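Local coordinates for protein hydrolase, alpha/beta hydrolase FOLD family (Staphylococcus aureus, PDB 2XMZ) that catalyses, as the lyase MenH of menaquinone biosynthesis, the elimination of pyruvate that forms 2-succinyl-6-hydroxy-2,4-cyclohexadiene-1-carboxylate, at residues T4-Y9 with L77-D82; N34-F39 with V45-L50; D67-L72 with G94-Y99; L98-A101 with P107-N110. All coordinates share one frame; numbering follows the deposited sequence. Where two conformers were deposited one is given.

All four contacts join elements of the alpha/beta hydrolase fold around its central sheet. Contacts 1 and 2 meet where strands 6-9 and 44-48 run antiparallel: the Tyr-9 N to Val-45 O distance of 2.7 Å fits a hydrogen bond, as does the 2.8 Å between His-5 O and Asp-49 N. Contacts 3 and 4, with centres about 9 Å apart, share helix 92-103, and Thr-70 O lies 3.5 Å from Tyr-100 CE1. Leu-50 CD2, 4.0 Å from Ile-69 CG2, joins contact 2 to contact 3, while Leu-77 CD1 packs 3.7 Å from Tyr-100 CE2 between contacts 1 and 4. Contact 3 touches the probable nucleophile elbow, with Ser-91 as the likely nucleophile, through Val-96.

Contact 1 (T4-Y9 with L77-D82); sequences THYKFY and LDKYKD
Tyr-6 and Phe-8, on edge strand 6-9 of the alpha/beta hydrolase sheet, meet Lys-79 and Tyr-80 in the loop that leads from helix 66-77 to strand 84-90. The contact is small and lies at the surface. Its aromatic part is the pair Phe-8 and Tyr-80, whose rings are nearly parallel, with planes at 14°, yet slid so far apart that they barely overlap; the centroids are 5.3 Å from each other. They touch through one ring corner each, Phe-8 CE1 to Tyr-80 CE1 at 3.6 Å. Phe-8 reaches this place with CG anti to its backbone N (chi1 -176°), and its ring also meets His-44, while Tyr-80 rests on Ile-46 of strand 44-48. The polar part is slight: the side chains of Tyr-6 and Tyr-80 come from opposite directions, and their hydroxyls form a weak hydrogen bond, Tyr-6 OH to Tyr-80 OH 3.5 Å. Tyr-80 OH also lies at the edge of the Tyr-6 ring, near its plane and beside CE2. Van der Waals contact is added by the Lys-79 chain, which covers one face of the Tyr-80 ring with its CB and then crosses the end of Tyr-6, bringing CD to 3.7 Å from Tyr-6 OH.

Contact 2 (N34-F39 with V45-L50); sequences NHIEKF and VITIDL
Ile-36 and Phe-39, one turn apart on helix 36-40, straddle Val-45 of strand 44-48 and join the helix to the closing strand of a beta-alpha-beta unit that starts with strand 17-22. Val-45 points at the helix and offers one methyl to each partner. With CG1 anti to the backbone N (chi1 173°), that methyl meets Ile-36 CD1 at 3.8 Å, the two side chains crossing at a slant. The other methyl, CG2, lies 3.7 Å from Phe-39 CB, so the strand touches the root of Phe-39, whose ring leads off to Leu-19, Ile-259 and Leu-260. Ile-36 reaches the strand with its tip alone, and this does double duty: CD1 also meets Thr-47 CG2 at 3.9 Å, there at about a right angle. Before the helix, His-35 ND1 is hydrogen-bonded to Asp-256 of helix 252-266. All four touching residues are buried, and no hydrogen bond passes between the two segments. The backbones of Val-45 and Thr-47 spend hydrogen bonds on strand 6-9, and Phe-39 N bonds within its own helix, so that helix and strand meet here through methyl and methylene packing alone.

Contact 3 (D67-L72 with G94-Y99); sequences DYITTL and GRVALY
Ile-69 and Val-96 meet tightly where helices 66-77 and 92-103 cross, with Ile-69 CG2 only 3.3 Å from Val-96 CG1, less than usual for two carbons. The side chains cross at about a right angle, and Val-96 CG2 stands a little farther off. Next to Ile-69, Thr-70 meets Tyr-99, a turn on from Val-96: its OG1 comes to the ring edge, near the ring plane, at 3.1 Å from CE2 and nearly as close to CD2. This is an approach to the aromatic C-H edge; the hydroxyl is hydrogen-bonded to Phe-66 O one turn back in its own helix. That bond fits a chi1 of -64°, which sets OG1 beside the backbone N. Tyr-99 extends with CG anti to its own N (chi1 -171°), reaching across to the first helix, where its ring also meets that of Phe-66. Val-96 in turn touches Phe-66, Leu-73 and residues of the probable nucleophile elbow. The two helix segments cross at -79°, almost perpendicular, with axes 10.2 Å apart at closest approach. Beyond them, Ile-69 packs on Pro-51 after strand 44-48, while Ala-97 and Leu-98 turn to Leu-111 and Leu-113 of strand 110-114.

Contact 4 (L98-A101 with P107-N110); sequences LYYA and PISN
In the return from helix 92-103 to strand 110-114, Ile-108 packs back against Tyr-100 and Ala-101 of the helix it follows. It faces the helix and divides its two branches between the partners, in wholly apolar contact. CG2 lies at the edge of the Tyr-100 ring, near the ring plane, 4.1 Å from CE2 and almost equally far from CD2. The longer branch ends in CD1, which meets Ala-101 CB at 4.0 Å. A chi1 of 65° puts CG1 between the backbone N and the carbonyl carbon, from where the extended branch runs to the alanine methyl. The backbones are closest at the same place, with CA atoms of Ala-101 and Ile-108 6.9 Å apart. The loop belongs to the beta-alpha-beta crossover that links the neighbouring parallel strands 84-90 and 110-114 through helix 92-103, and Ile-108 also touches Leu-87 of the first strand. Beyond it, Ser-109 and Asn-110 bond through their backbones to Ile-85, bringing the chain into the sheet. Tyr-100 is fixed at its polar end by two hydrogen bonds, from OH to Asp-74 OD1 and with the backbone N of Ile-106, so the ring spans from helix 66-77 to the loop. The Tyr-100 side chain also touches Thr-70, Leu-73 and Leu-77 of helix 66-77.

Contact 1 (T4-Y9 with L77-D82)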
loop_
_atom_site.group_PDB
_atom_site.type_symbol
_atom_site.label_atom_id
_atom_site.label_comp_id
_atom_site.label_asym_id
_atom_site.label_seq_id
_atom_site.Cartn_x
_atom_site.Cartn_y
_atom_site.Cartn_z
ATOM N N THR A 4 -10.698 7.802 -13.862
ATOM C CA THR A 4 -11.261 6.669 -13.068
ATOM C C THR A 4 -10.365 6.051 -11.969
ATOM O O THR A 4 -10.857 5.367 -11.053
ATOM C CB THR A 4 -11.892 5.528 -13.970
ATOM O OG1 THR A 4 -10.878 4.886 -14.761
ATOM C CG2 THR A 4 -12.971 6.086 -14.895
ATOM N N HIS A 5 -9.063 6.312 -12.051
ATOM C CA HIS A 5 -8.097 5.623 -11.221
ATOM C C HIS A 5 -7.949 6.220 -9.826
ATOM O O HIS A 5 -7.280 5.646 -9.010
ATOM C CB HIS A 5 -6.732 5.512 -11.926
ATOM C CG HIS A 5 -6.033 6.824 -12.136
ATOM N ND1 HIS A 5 -6.631 7.907 -12.744
ATOM C CD2 HIS A 5 -4.764 7.206 -11.848
ATOM C CE1 HIS A 5 -5.770 8.908 -12.799
ATOM N NE2 HIS A 5 -4.625 8.505 -12.274
ATOM N N TYR A 6 -8.568 7.371 -9.563
ATOM C CA TYR A 6 -8.583 7.908 -8.199
ATOM C C TYR A 6 -9.940 8.509 -7.840
ATOM O O TYR A 6 -10.661 8.992 -8.712
ATOM C CB TYR A 6 -7.423 8.902 -7.967
ATOM C CG TYR A 6 -7.692 10.321 -8.423
ATOM C CD1 TYR A 6 -7.505 10.698 -9.755
ATOM C CD2 TYR A 6 -8.122 11.286 -7.521
ATOM C CE1 TYR A 6 -7.761 11.995 -10.180
ATOM C CE2 TYR A 6 -8.384 12.590 -7.929
ATOM C CZ TYR A 6 -8.192 12.936 -9.260
ATOM O OH TYR A 6 -8.444 14.224 -9.664
ATOM N N LYS A 7 -10.280 8.456 -6.553
ATOM C CA LYS A 7 -11.526 9.036 -6.048
ATOM C C LYS A 7 -11.216 10.044 -4.927
ATOM O O LYS A 7 -10.319 9.831 -4.106
ATOM C CB LYS A 7 -12.488 7.941 -5.571
ATOM C CG LYS A 7 -12.854 6.883 -6.663
ATOM C CD LYS A 7 -13.262 5.549 -6.040
ATOM C CE LYS A 7 -13.457 4.452 -7.085
ATOM N NZ LYS A 7 -14.664 4.680 -7.920
ATOM N N PHE A 8 -11.939 11.157 -4.929
ATOM C CA PHE A 8 -11.754 12.203 -3.932
ATOM C C PHE A 8 -13.038 12.283 -3.140
ATOM O O PHE A 8 -14.142 12.381 -3.714
ATOM C CB PHE A 8 -11.473 13.559 -4.598
ATOM C CG PHE A 8 -11.176 14.660 -3.626
ATOM C CD1 PHE A 8 -9.863 14.960 -3.284
ATOM C CD2 PHE A 8 -12.208 15.392 -3.039
ATOM C CE1 PHE A 8 -9.570 15.973 -2.382
ATOM C CE2 PHE A 8 -11.923 16.416 -2.121
ATOM C CZ PHE A 8 -10.607 16.705 -1.799
ATOM N N TYR A 9 -12.881 12.232 -1.828
ATOM C CA TYR A 9 -13.985 12.309 -0.897
ATOM C C TYR A 9 -13.811 13.589 -0.097
ATOM O O TYR A 9 -12.878 13.699 0.701
ATOM C CB TYR A 9 -13.981 11.081 0.024
ATOM C CG TYR A 9 -14.083 9.766 -0.725
ATOM C CD1 TYR A 9 -15.337 9.190 -0.994
ATOM C CD2 TYR A 9 -12.935 9.097 -1.169
ATOM C CE1 TYR A 9 -15.439 7.990 -1.673
ATOM C CE2 TYR A 9 -13.031 7.882 -1.869
ATOM C CZ TYR A 9 -14.289 7.342 -2.106
ATOM O OH TYR A 9 -14.412 6.150 -2.771
ATOM N N LEU A 77 -1.442 14.367 -7.228
ATOM C CA LEU A 77 -1.093 15.184 -6.069
ATOM C C LEU A 77 -0.871 16.659 -6.360
ATOM O O LEU A 77 -1.068 17.493 -5.480
ATOM C CB LEU A 77 0.096 14.572 -5.320
ATOM C CG LEU A 77 -0.216 13.162 -4.777
ATOM C CD1 LEU A 77 0.998 12.580 -4.086
ATOM C CD2 LEU A 77 -1.443 13.160 -3.831
ATOM N N ASP A 78 -0.470 16.977 -7.588
ATOM C CA ASP A 78 -0.254 18.355 -7.999
ATOM C C ASP A 78 -1.498 19.229 -7.754
ATOM O O ASP A 78 -1.377 20.400 -7.420
ATOM C CB ASP A 78 0.161 18.429 -9.472
ATOM C CG ASP A 78 0.550 19.824 -9.888
ATOM O OD1 ASP A 78 1.703 20.215 -9.619
ATOM O OD2 ASP A 78 -0.301 20.546 -10.447
ATOM N N LYS A 79 -2.687 18.646 -7.892
ATOM C CA LYS A 79 -3.933 19.386 -7.690
ATOM C C LYS A 79 -4.149 19.707 -6.211
ATOM O O LYS A 79 -5.026 20.493 -5.870
ATOM C CB LYS A 79 -5.120 18.591 -8.233
ATOM C CG LYS A 79 -4.906 18.029 -9.633
ATOM C CD LYS A 79 -5.896 16.910 -9.922
ATOM C CE LYS A 79 -5.463 16.071 -11.113
ATOM N NZ LYS A 79 -5.518 16.821 -12.409
ATOM N N TYR A 80 -3.352 19.095 -5.337
ATOM C CA TYR A 80 -3.509 19.305 -3.899
ATOM C C TYR A 80 -2.189 19.644 -3.227
ATOM O O TYR A 80 -2.053 19.541 -2.007
ATOM C CB TYR A 80 -4.182 18.084 -3.260
ATOM C CG TYR A 80 -5.282 17.501 -4.134
ATOM C CD1 TYR A 80 -6.570 18.053 -4.161
ATOM C CD2 TYR A 80 -5.022 16.410 -4.962
ATOM C CE1 TYR A 80 -7.573 17.514 -4.995
ATOM C CE2 TYR A 80 -6.003 15.876 -5.787
ATOM C CZ TYR A 80 -7.268 16.426 -5.795
ATOM O OH TYR A 80 -8.204 15.851 -6.627
ATOM N N LYS A 81 -1.222 20.077 -4.029
ATOM C CA LYS A 81 0.116 20.408 -3.530
ATOM C C LYS A 81 0.127 21.426 -2.393
ATOM O O LYS A 81 1.038 21.414 -1.583
ATOM C CB LYS A 81 1.021 20.906 -4.669
ATOM C CG LYS A 81 0.635 22.255 -5.238
ATOM C CD LYS A 81 1.194 22.464 -6.630
ATOM C CE LYS A 81 0.410 23.561 -7.352
ATOM N NZ LYS A 81 0.124 23.207 -8.782
ATOM N N ASP A 82 -0.870 22.306 -2.331
ATOM C CA ASP A 82 -0.869 23.355 -1.301
ATOM C C ASP A 82 -1.545 22.881 -0.007
ATOM O O ASP A 82 -1.525 23.575 1.014
ATOM C CB ASP A 82 -1.469 24.653 -1.841
ATOM C CG ASP A 82 -0.673 25.224 -3.035
ATOM O OD1 ASP A 82 0.588 25.218 -3.005
ATOM O OD2 ASP A 82 -1.321 25.693 -4.006
#

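Contact 2 (N34-F39 with V45-L50)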
loop_
_atom_site.group_PDB
_atom_site.type_symbol
_atom_site.label_atom_id
_atom_site.label_comp_id
_atom_site.label_asym_id
_atom_site.label_seq_id
_atom_site.Cartn_x
_atom_site.Cartn_y
_atom_site.Cartn_z
ATOM N N ASN A 34 -14.783 0.796 4.125
ATOM C CA ASN A 34 -15.392 0.980 5.446
ATOM C C ASN A 34 -14.612 1.953 6.328
ATOM O O ASN A 34 -14.988 2.177 7.474
ATOM C CB ASN A 34 -15.535 -0.373 6.160
ATOM C CG ASN A 34 -14.186 -1.036 6.427
ATOM O OD1 ASN A 34 -13.906 -1.478 7.549
ATOM N ND2 ASN A 34 -13.334 -1.085 5.400
ATOM N N HIS A 35 -13.533 2.522 5.786
ATOM C CA HIS A 35 -12.652 3.431 6.530
ATOM C C HIS A 35 -12.880 4.888 6.166
ATOM O O HIS A 35 -12.671 5.780 6.990
ATOM C CB HIS A 35 -11.182 3.107 6.261
ATOM C CG HIS A 35 -10.754 1.761 6.747
ATOM N ND1 HIS A 35 -10.342 1.537 8.043
ATOM C CD2 HIS A 35 -10.660 0.570 6.112
ATOM C CE1 HIS A 35 -10.018 0.262 8.188
ATOM N NE2 HIS A 35 -10.209 -0.348 7.032
ATOM N N ILE A 36 -13.261 5.121 4.913
ATOM C CA ILE A 36 -13.356 6.463 4.344
ATOM C C ILE A 36 -14.120 7.418 5.265
ATOM O O ILE A 36 -13.615 8.498 5.585
ATOM C CB ILE A 36 -14.026 6.436 2.933
ATOM C CG1 ILE A 36 -13.247 5.538 1.959
ATOM C CG2 ILE A 36 -14.232 7.844 2.369
ATOM C CD1 ILE A 36 -11.754 5.658 2.004
ATOM N N GLU A 37 -15.315 7.006 5.690
ATOM C CA GLU A 37 -16.175 7.840 6.537
ATOM C C GLU A 37 -15.553 8.155 7.892
ATOM O O GLU A 37 -15.804 9.218 8.452
ATOM C CB GLU A 37 -17.549 7.210 6.712
ATOM C CG GLU A 37 -18.409 7.336 5.477
ATOM C CD GLU A 37 -19.882 7.192 5.773
ATOM O OE1 GLU A 37 -20.419 7.989 6.576
ATOM O OE2 GLU A 37 -20.514 6.282 5.196
ATOM N N LYS A 38 -14.724 7.252 8.401
ATOM C CA LYS A 38 -14.037 7.502 9.668
ATOM C C LYS A 38 -13.051 8.670 9.522
ATOM O O LYS A 38 -12.765 9.360 10.493
ATOM C CB LYS A 38 -13.316 6.243 10.192
ATOM C CG LYS A 38 -14.139 4.949 10.098
ATOM C CD LYS A 38 -15.166 4.820 11.213
ATOM C CE LYS A 38 -16.212 3.769 10.857
ATOM N NZ LYS A 38 -15.617 2.624 10.102
ATOM N N PHE A 39 -12.557 8.906 8.306
ATOM C CA PHE A 39 -11.610 10.007 8.078
ATOM C C PHE A 39 -12.220 11.291 7.515
ATOM O O PHE A 39 -11.792 12.382 7.893
ATOM C CB PHE A 39 -10.381 9.531 7.293
ATOM C CG PHE A 39 -9.645 8.406 7.981
ATOM C CD1 PHE A 39 -8.804 8.666 9.057
ATOM C CD2 PHE A 39 -9.848 7.092 7.599
ATOM C CE1 PHE A 39 -8.162 7.634 9.729
ATOM C CE2 PHE A 39 -9.190 6.042 8.252
ATOM C CZ PHE A 39 -8.352 6.320 9.330
ATOM N N VAL A 45 -10.208 12.857 1.734
ATOM C CA VAL A 45 -9.645 11.525 1.461
ATOM C C VAL A 45 -9.567 11.286 -0.032
ATOM O O VAL A 45 -10.531 11.543 -0.755
ATOM C CB VAL A 45 -10.451 10.364 2.139
ATOM C CG1 VAL A 45 -9.924 8.990 1.667
ATOM C CG2 VAL A 45 -10.417 10.474 3.672
ATOM N N ILE A 46 -8.413 10.782 -0.474
ATOM C CA ILE A 46 -8.224 10.327 -1.834
ATOM C C ILE A 46 -7.839 8.854 -1.799
ATOM O O ILE A 46 -7.032 8.418 -0.981
ATOM C CB ILE A 46 -7.100 11.102 -2.569
ATOM C CG1 ILE A 46 -7.488 12.571 -2.726
ATOM C CG2 ILE A 46 -6.815 10.487 -3.956
ATOM C CD1 ILE A 46 -6.324 13.458 -3.163
ATOM N N THR A 47 -8.432 8.080 -2.695
ATOM C CA THR A 47 -7.973 6.726 -2.893
ATOM C C THR A 47 -7.486 6.680 -4.313
ATOM O O THR A 47 -8.081 7.323 -5.184
ATOM C CB THR A 47 -9.090 5.692 -2.668
ATOM O OG1 THR A 47 -10.167 5.946 -3.559
ATOM C CG2 THR A 47 -9.585 5.716 -1.205
ATOM N N ILE A 48 -6.411 5.925 -4.537
ATOM C CA ILE A 48 -5.828 5.760 -5.857
ATOM C C ILE A 48 -5.645 4.258 -6.126
ATOM O O ILE A 48 -5.069 3.522 -5.310
ATOM C CB ILE A 48 -4.458 6.465 -5.975
ATOM C CG1 ILE A 48 -4.577 7.954 -5.609
ATOM C CG2 ILE A 48 -3.887 6.307 -7.407
ATOM C CD1 ILE A 48 -3.185 8.664 -5.456
ATOM N N ASP A 49 -6.160 3.836 -7.266
ATOM C CA ASP A 49 -5.895 2.518 -7.806
ATOM C C ASP A 49 -4.566 2.535 -8.555
ATOM O O ASP A 49 -4.376 3.339 -9.460
ATOM C CB ASP A 49 -7.022 2.100 -8.748
ATOM C CG ASP A 49 -8.255 1.640 -8.008
ATOM O OD1 ASP A 49 -8.162 1.441 -6.783
ATOM O OD2 ASP A 49 -9.319 1.497 -8.640
ATOM N N LEU A 50 -3.662 1.651 -8.171
ATOM C CA LEU A 50 -2.330 1.607 -8.753
ATOM C C LEU A 50 -2.383 0.851 -10.096
ATOM O O LEU A 50 -3.380 0.154 -10.387
ATOM C CB LEU A 50 -1.331 0.982 -7.750
ATOM C CG LEU A 50 -1.069 1.887 -6.518
ATOM C CD1 LEU A 50 -0.480 1.122 -5.322
ATOM C CD2 LEU A 50 -0.173 3.080 -6.911
#

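Contact 3 (D67-L72 with G94-Y99)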
loop_
_atom_site.group_PDB
_atom_site.type_symbol
_atom_site.label_atom_id
_atom_site.label_comp_id
_atom_site.label_asym_id
_atom_site.label_seq_id
_atom_site.Cartn_x
_atom_site.Cartn_y
_atom_site.Cartn_z
ATOM N N ASP A 67 9.098 4.904 -11.605
ATOM C CA ASP A 67 9.124 6.265 -12.103
ATOM C C ASP A 67 7.810 6.591 -12.802
ATOM O O ASP A 67 7.288 7.694 -12.658
ATOM C CB ASP A 67 10.276 6.510 -13.076
ATOM C CG ASP A 67 10.310 7.954 -13.578
ATOM O OD1 ASP A 67 10.101 8.194 -14.782
ATOM O OD2 ASP A 67 10.515 8.864 -12.756
ATOM N N TYR A 68 7.282 5.619 -13.537
ATOM C CA TYR A 68 5.921 5.702 -14.089
ATOM C C TYR A 68 4.874 5.950 -13.001
ATOM O O TYR A 68 4.029 6.836 -13.127
ATOM C CB TYR A 68 5.561 4.433 -14.874
ATOM C CG TYR A 68 4.152 4.466 -15.441
ATOM C CD1 TYR A 68 3.897 5.022 -16.711
ATOM C CD2 TYR A 68 3.077 3.944 -14.715
ATOM C CE1 TYR A 68 2.594 5.069 -17.238
ATOM C CE2 TYR A 68 1.775 3.975 -15.229
ATOM C CZ TYR A 68 1.543 4.542 -16.482
ATOM O OH TYR A 68 0.263 4.565 -16.967
ATOM N N ILE A 69 4.914 5.154 -11.949
ATOM C CA ILE A 69 3.965 5.311 -10.837
ATOM C C ILE A 69 4.149 6.666 -10.139
ATOM O O ILE A 69 3.163 7.319 -9.778
ATOM C CB ILE A 69 4.075 4.167 -9.827
ATOM C CG1 ILE A 69 3.643 2.858 -10.480
ATOM C CG2 ILE A 69 3.209 4.439 -8.562
ATOM C CD1 ILE A 69 4.327 1.671 -9.893
ATOM N N THR A 70 5.394 7.095 -9.974
ATOM C CA THR A 70 5.678 8.428 -9.405
ATOM C C THR A 70 5.047 9.534 -10.230
ATOM O O THR A 70 4.437 10.448 -9.665
ATOM C CB THR A 70 7.179 8.643 -9.280
ATOM O OG1 THR A 70 7.656 7.682 -8.352
ATOM C CG2 THR A 70 7.533 10.089 -8.769
ATOM N N THR A 71 5.192 9.456 -11.558
ATOM C CA THR A 71 4.555 10.430 -12.437
ATOM C C THR A 71 3.047 10.417 -12.292
ATOM O O THR A 71 2.403 11.456 -12.217
ATOM C CB THR A 71 4.935 10.200 -13.905
ATOM O OG1 THR A 71 6.330 10.464 -14.051
ATOM C CG2 THR A 71 4.144 11.135 -14.839
ATOM N N LEU A 72 2.489 9.218 -12.286
ATOM C CA LEU A 72 1.084 9.016 -12.048
ATOM C C LEU A 72 0.627 9.755 -10.801
ATOM O O LEU A 72 -0.373 10.504 -10.823
ATOM C CB LEU A 72 0.853 7.512 -11.877
ATOM C CG LEU A 72 -0.531 6.903 -11.839
ATOM C CD1 LEU A 72 -0.387 5.420 -12.235
ATOM C CD2 LEU A 72 -1.178 7.049 -10.435
ATOM N N GLY A 94 2.544 0.552 0.041
ATOM C CA GLY A 94 3.550 1.147 0.927
ATOM C C GLY A 94 4.903 1.219 0.273
ATOM O O GLY A 94 5.691 2.109 0.595
ATOM N N ARG A 95 5.170 0.286 -0.650
ATOM C CA ARG A 95 6.426 0.315 -1.414
ATOM C C ARG A 95 6.404 1.508 -2.349
ATOM O O ARG A 95 7.382 2.235 -2.477
ATOM C CB ARG A 95 6.662 -0.988 -2.189
ATOM C CG ARG A 95 6.766 -2.234 -1.269
ATOM C CD ARG A 95 7.209 -3.494 -2.015
ATOM N NE ARG A 95 6.215 -4.077 -2.940
ATOM C CZ ARG A 95 6.237 -3.928 -4.270
ATOM N NH1 ARG A 95 7.192 -3.190 -4.845
ATOM N NH2 ARG A 95 5.325 -4.547 -5.036
ATOM N N VAL A 96 5.256 1.722 -2.969
ATOM C CA VAL A 96 5.029 2.915 -3.750
ATOM C C VAL A 96 5.112 4.183 -2.867
ATOM O O VAL A 96 5.738 5.164 -3.271
ATOM C CB VAL A 96 3.698 2.831 -4.529
ATOM C CG1 VAL A 96 3.384 4.154 -5.232
ATOM C CG2 VAL A 96 3.766 1.692 -5.529
ATOM N N ALA A 97 4.536 4.154 -1.669
ATOM C CA ALA A 97 4.548 5.346 -0.826
ATOM C C ALA A 97 5.957 5.672 -0.361
ATOM O O ALA A 97 6.357 6.842 -0.298
ATOM C CB ALA A 97 3.589 5.201 0.374
ATOM N N LEU A 98 6.746 4.645 -0.054
ATOM C CA LEU A 98 8.154 4.904 0.313
ATOM C C LEU A 98 8.926 5.491 -0.867
ATOM O O LEU A 98 9.655 6.473 -0.716
ATOM C CB LEU A 98 8.830 3.599 0.768
ATOM C CG LEU A 98 8.614 3.234 2.241
ATOM C CD1 LEU A 98 9.034 1.782 2.488
ATOM C CD2 LEU A 98 9.405 4.138 3.127
ATOM N N TYR A 99 8.732 4.912 -2.058
ATOM C CA TYR A 99 9.406 5.409 -3.251
ATOM C C TYR A 99 9.013 6.848 -3.480
ATOM O O TYR A 99 9.865 7.711 -3.811
ATOM C CB TYR A 99 9.094 4.543 -4.485
ATOM C CG TYR A 99 9.948 4.915 -5.677
ATOM C CD1 TYR A 99 11.154 4.276 -5.910
ATOM C CD2 TYR A 99 9.558 5.929 -6.550
ATOM C CE1 TYR A 99 11.967 4.614 -7.002
ATOM C CE2 TYR A 99 10.372 6.290 -7.654
ATOM C CZ TYR A 99 11.571 5.625 -7.860
ATOM O OH TYR A 99 12.379 5.951 -8.927
#

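Contact 4 (L98-A101 with P107-N110)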
loop_
_atom_site.group_PDB
_atom_site.type_symbol
_atom_site.label_atom_id
_atom_site.label_comp_id
_atom_site.label_asym_id
_atom_site.label_seq_id
_atom_site.Cartn_x
_atom_site.Cartn_y
_atom_site.Cartn_z
ATOM N N LEU A 98 6.746 4.645 -0.054
ATOM C CA LEU A 98 8.154 4.904 0.313
ATOM C C LEU A 98 8.926 5.491 -0.867
ATOM O O LEU A 98 9.655 6.473 -0.716
ATOM C CB LEU A 98 8.830 3.599 0.768
ATOM C CG LEU A 98 8.614 3.234 2.241
ATOM C CD1 LEU A 98 9.034 1.782 2.488
ATOM C CD2 LEU A 98 9.405 4.138 3.127
ATOM N N TYR A 99 8.732 4.912 -2.058
ATOM C CA TYR A 99 9.406 5.409 -3.251
ATOM C C TYR A 99 9.013 6.848 -3.480
ATOM O O TYR A 99 9.865 7.711 -3.811
ATOM C CB TYR A 99 9.094 4.543 -4.485
ATOM C CG TYR A 99 9.948 4.915 -5.677
ATOM C CD1 TYR A 99 11.154 4.276 -5.910
ATOM C CD2 TYR A 99 9.558 5.929 -6.550
ATOM C CE1 TYR A 99 11.967 4.614 -7.002
ATOM C CE2 TYR A 99 10.372 6.290 -7.654
ATOM C CZ TYR A 99 11.571 5.625 -7.860
ATOM O OH TYR A 99 12.379 5.951 -8.927
ATOM N N TYR A 100 7.732 7.132 -3.280
ATOM C CA TYR A 100 7.238 8.454 -3.520
ATOM C C TYR A 100 7.749 9.451 -2.488
ATOM O O TYR A 100 8.070 10.573 -2.851
ATOM C CB TYR A 100 5.708 8.521 -3.595
ATOM C CG TYR A 100 5.278 9.813 -4.235
ATOM C CD1 TYR A 100 5.177 9.923 -5.628
ATOM C CD2 TYR A 100 5.030 10.956 -3.459
ATOM C CE1 TYR A 100 4.802 11.129 -6.216
ATOM C CE2 TYR A 100 4.655 12.138 -4.026
ATOM C CZ TYR A 100 4.553 12.222 -5.417
ATOM O OH TYR A 100 4.186 13.413 -5.981
ATOM N N ALA A 101 7.817 9.045 -1.223
ATOM C CA ALA A 101 8.365 9.912 -0.164
ATOM C C ALA A 101 9.785 10.337 -0.475
ATOM O O ALA A 101 10.198 11.426 -0.092
ATOM C CB ALA A 101 8.315 9.220 1.219
ATOM N N PRO A 107 5.876 17.450 -2.582
ATOM C CA PRO A 107 6.243 17.119 -1.189
ATOM C C PRO A 107 5.018 16.694 -0.367
ATOM O O PRO A 107 3.965 17.355 -0.400
ATOM C CB PRO A 107 6.798 18.444 -0.640
ATOM C CG PRO A 107 7.220 19.227 -1.897
ATOM C CD PRO A 107 6.203 18.844 -2.944
ATOM N N ILE A 108 5.163 15.595 0.355
ATOM C CA ILE A 108 4.133 15.149 1.266
ATOM C C ILE A 108 4.366 15.754 2.658
ATOM O O ILE A 108 5.471 16.204 2.970
ATOM C CB ILE A 108 4.035 13.616 1.281
ATOM C CG1 ILE A 108 5.311 12.951 1.835
ATOM C CG2 ILE A 108 3.688 13.084 -0.150
ATOM C CD1 ILE A 108 5.081 11.457 2.132
ATOM N N SER A 109 3.320 15.792 3.469
ATOM C CA SER A 109 3.396 16.326 4.804
ATOM C C SER A 109 3.724 15.242 5.816
ATOM O O SER A 109 4.544 15.458 6.692
ATOM C CB SER A 109 2.088 17.005 5.163
ATOM O OG SER A 109 2.109 18.324 4.652
ATOM N N ASN A 110 3.086 14.085 5.665
ATOM C CA ASN A 110 3.263 12.924 6.559
ATOM C C ASN A 110 3.257 11.637 5.746
ATOM O O ASN A 110 2.739 11.593 4.605
ATOM C CB ASN A 110 2.121 12.804 7.592
ATOM C CG ASN A 110 1.933 14.058 8.421
ATOM O OD1 ASN A 110 2.716 14.349 9.326
ATOM N ND2 ASN A 110 0.865 14.786 8.145
#